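Local coordinates for protein mannitol dehydrogenase (Pseudomonas fluorescens, PDB 1M2W) that probably catalyses the NAD-dependent interconversion of D-mannitol and D-fructose as a mannitol 2-dehydrogenase, at residues 300-305 and 329-334. Numbering follows the deposited sequence.
Sequences NGSHLA and AYMRAY. With MTL (D-mannitol), chain D.
Ser302 and Met331 (a selenomethionine) bring their backbones together where helices 300-305 and 329-334, in the all-helical C-terminal part of the enzyme, run roughly antiparallel at 140° with axes 10.0 Å apart. The pair illustrates how one helix can serve substrate and core at once. Small residues, Gly301, Ser302 and Ala305, line its contact with 329-334. Ser302 lies against the extended chain of Met331, OG 3.6 Å from CG, while its hydroxyl is hydrogen-bonded to the carbonyl of Leu298 a turn earlier. Ala305 packs CB against Tyr330 CE2 at 3.8 Å, and its carbonyl oxygen sits at the edge of that ring, in plane; Tyr330 OH itself binds the carbonyl of Arg402, on helix 401-413. With CG anti to the backbone N (chi1 180°), Tyr334 lays its CE2 3.9 Å from Gly301 O; the missing side chain leaves the ring this close approach to the backbone.

Away from this interface, Asn300 ND2 donates to both O2 and O5 of mannitol, the bond to O2 nearly straight at 170°, while its OD1 is held by Lys295. A leucine in place of Asn300 would probably leave O2 and O5 without this shared donor and Lys295 without its amide acceptor. At the edge of its ring, near the plane, His303 ND1 is hydrogen-bonded to mannitol O5 at 2.7 Å. Back between the helices, one water donates to Gly301 O at 2.8 Å and to Tyr334 OH at 2.9 Å.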
loop_
_atom_site.group_PDB
_atom_site.type_symbol
_atom_site.label_atom_id
_atom_site.label_comp_id
_atom_site.label_asym_id
_atom_site.label_seq_id
_atom_site.Cartn_x
_atom_site.Cartn_y
_atom_site.Cartn_z
ATOM N N ASN A 300 -0.978 10.107 0.918
ATOM C CA ASN A 300 -0.416 9.461 -0.283
ATOM C C ASN A 300 -0.196 10.480 -1.426
ATOM O O ASN A 300 0.785 10.397 -2.197
ATOM C CB ASN A 300 -1.336 8.293 -0.679
ATOM C CG ASN A 300 -1.365 7.204 0.355
ATOM O OD1 ASN A 300 -2.397 6.968 0.983
ATOM N ND2 ASN A 300 -0.235 6.497 0.539
ATOM N N GLY A 301 -1.129 11.430 -1.567
ATOM C CA GLY A 301 -0.975 12.501 -2.548
ATOM C C GLY A 301 0.287 13.342 -2.269
ATOM O O GLY A 301 1.005 13.691 -3.211
ATOM N N SER A 302 0.568 13.680 -1.002
ATOM C CA SER A 302 1.765 14.477 -0.734
ATOM C C SER A 302 3.017 13.648 -0.985
ATOM O O SER A 302 4.019 14.168 -1.486
ATOM C CB SER A 302 1.752 15.008 0.692
ATOM O OG SER A 302 0.767 16.043 0.774
ATOM N N HIS A 303 2.987 12.363 -0.622
ATOM C CA HIS A 303 4.135 11.502 -0.927
ATOM C C HIS A 303 4.486 11.585 -2.435
ATOM O O HIS A 303 5.674 11.739 -2.805
ATOM C CB HIS A 303 3.809 10.033 -0.572
ATOM C CG HIS A 303 4.452 9.551 0.696
ATOM N ND1 HIS A 303 4.101 8.351 1.280
ATOM C CD2 HIS A 303 5.388 10.108 1.509
ATOM C CE1 HIS A 303 4.799 8.181 2.396
ATOM N NE2 HIS A 303 5.589 9.235 2.561
ATOM N N LEU A 304 3.501 11.462 -3.343
ATOM C CA LEU A 304 3.869 11.559 -4.773
ATOM C C LEU A 304 4.395 12.956 -5.139
ATOM O O LEU A 304 5.317 13.098 -5.978
ATOM C CB LEU A 304 2.691 11.208 -5.706
ATOM C CG LEU A 304 2.221 9.741 -5.669
ATOM C CD1 LEU A 304 1.409 9.448 -6.956
ATOM C CD2 LEU A 304 3.428 8.766 -5.616
ATOM N N ALA A 305 3.810 13.993 -4.529
ATOM C CA ALA A 305 4.254 15.368 -4.804
ATOM C C ALA A 305 5.683 15.578 -4.383
ATOM O O ALA A 305 6.414 16.392 -4.988
ATOM C CB ALA A 305 3.354 16.394 -4.078
ATOM N N ALA A 329 6.954 23.773 1.989
ATOM C CA ALA A 329 6.013 24.815 1.595
ATOM C C ALA A 329 5.148 24.345 0.443
ATOM O O ALA A 329 3.952 24.670 0.396
ATOM C CB ALA A 329 6.764 26.063 1.186
ATOM N N TYR A 330 5.746 23.617 -0.495
ATOM C CA TYR A 330 4.998 23.089 -1.665
ATOM C C TYR A 330 3.953 22.071 -1.171
ATOM O O TYR A 330 2.777 22.108 -1.570
ATOM C CB TYR A 330 5.983 22.439 -2.640
ATOM C CG TYR A 330 5.359 21.652 -3.776
ATOM C CD1 TYR A 330 4.399 22.228 -4.626
ATOM C CD2 TYR A 330 5.721 20.332 -3.998
ATOM C CE1 TYR A 330 3.811 21.481 -5.674
ATOM C CE2 TYR A 330 5.158 19.584 -5.033
ATOM C CZ TYR A 330 4.200 20.165 -5.873
ATOM O OH TYR A 330 3.662 19.415 -6.904
HETATM N N MSE A 331 4.394 21.148 -0.328
HETATM C CA MSE A 331 3.486 20.162 0.243
HETATM C C MSE A 331 2.294 20.845 0.951
HETATM O O MSE A 331 1.130 20.473 0.771
HETATM C CB MSE A 331 4.233 19.292 1.252
HETATM C CG MSE A 331 3.287 18.332 2.044
HETATM SE SE MSE A 331 4.347 17.159 3.175
HETATM C CE MSE A 331 3.027 16.359 4.282
ATOM N N ARG A 332 2.589 21.840 1.785
ATOM C CA ARG A 332 1.508 22.517 2.478
ATOM C C ARG A 332 0.586 23.248 1.521
ATOM O O ARG A 332 -0.630 23.282 1.767
ATOM C CB ARG A 332 2.063 23.498 3.510
ATOM C CG ARG A 332 2.731 22.819 4.695
ATOM C CD ARG A 332 2.877 23.817 5.852
ATOM N NE ARG A 332 4.050 23.592 6.691
ATOM C CZ ARG A 332 4.015 23.157 7.946
ATOM N NH1 ARG A 332 2.858 22.879 8.529
ATOM N NH2 ARG A 332 5.145 23.021 8.624
ATOM N N ALA A 333 1.135 23.803 0.429
ATOM C CA ALA A 333 0.284 24.541 -0.536
ATOM C C ALA A 333 -0.607 23.509 -1.242
ATOM O O ALA A 333 -1.809 23.728 -1.418
ATOM C CB ALA A 333 1.139 25.283 -1.565
ATOM N N TYR A 334 -0.018 22.371 -1.619
ATOM C CA TYR A 334 -0.812 21.303 -2.275
ATOM C C TYR A 334 -1.969 20.831 -1.326
ATOM O O TYR A 334 -3.172 20.803 -1.697
ATOM C CB TYR A 334 0.134 20.136 -2.609
ATOM C CG TYR A 334 -0.580 18.987 -3.275
ATOM C CD1 TYR A 334 -1.029 19.102 -4.588
ATOM C CD2 TYR A 334 -0.814 17.783 -2.582
ATOM C CE1 TYR A 334 -1.700 18.042 -5.214
ATOM C CE2 TYR A 334 -1.487 16.690 -3.217
ATOM C CZ TYR A 334 -1.914 16.848 -4.521
ATOM O OH TYR A 334 -2.545 15.794 -5.161
HETATM O O1 MTL D . 0.246 4.709 5.415
HETATM C C1 MTL D . 1.197 5.406 4.586
HETATM C C2 MTL D . 1.369 4.584 3.309
HETATM O O2 MTL D . 0.109 4.440 2.597
HETATM C C3 MTL D . 2.450 5.198 2.414
HETATM O O3 MTL D . 3.734 4.986 3.072
HETATM C C4 MTL D . 2.457 4.505 1.027
HETATM O O4 MTL D . 3.059 3.210 1.127
HETATM C C5 MTL D . 3.263 5.344 0.034
HETATM O O5 MTL D . 2.609 6.591 -0.197
HETATM C C6 MTL D . 3.448 4.585 -1.335
HETATM O O6 MTL D . 3.980 5.511 -2.279
HETATM O O HOH W 1 -0.173 14.168 -5.722
#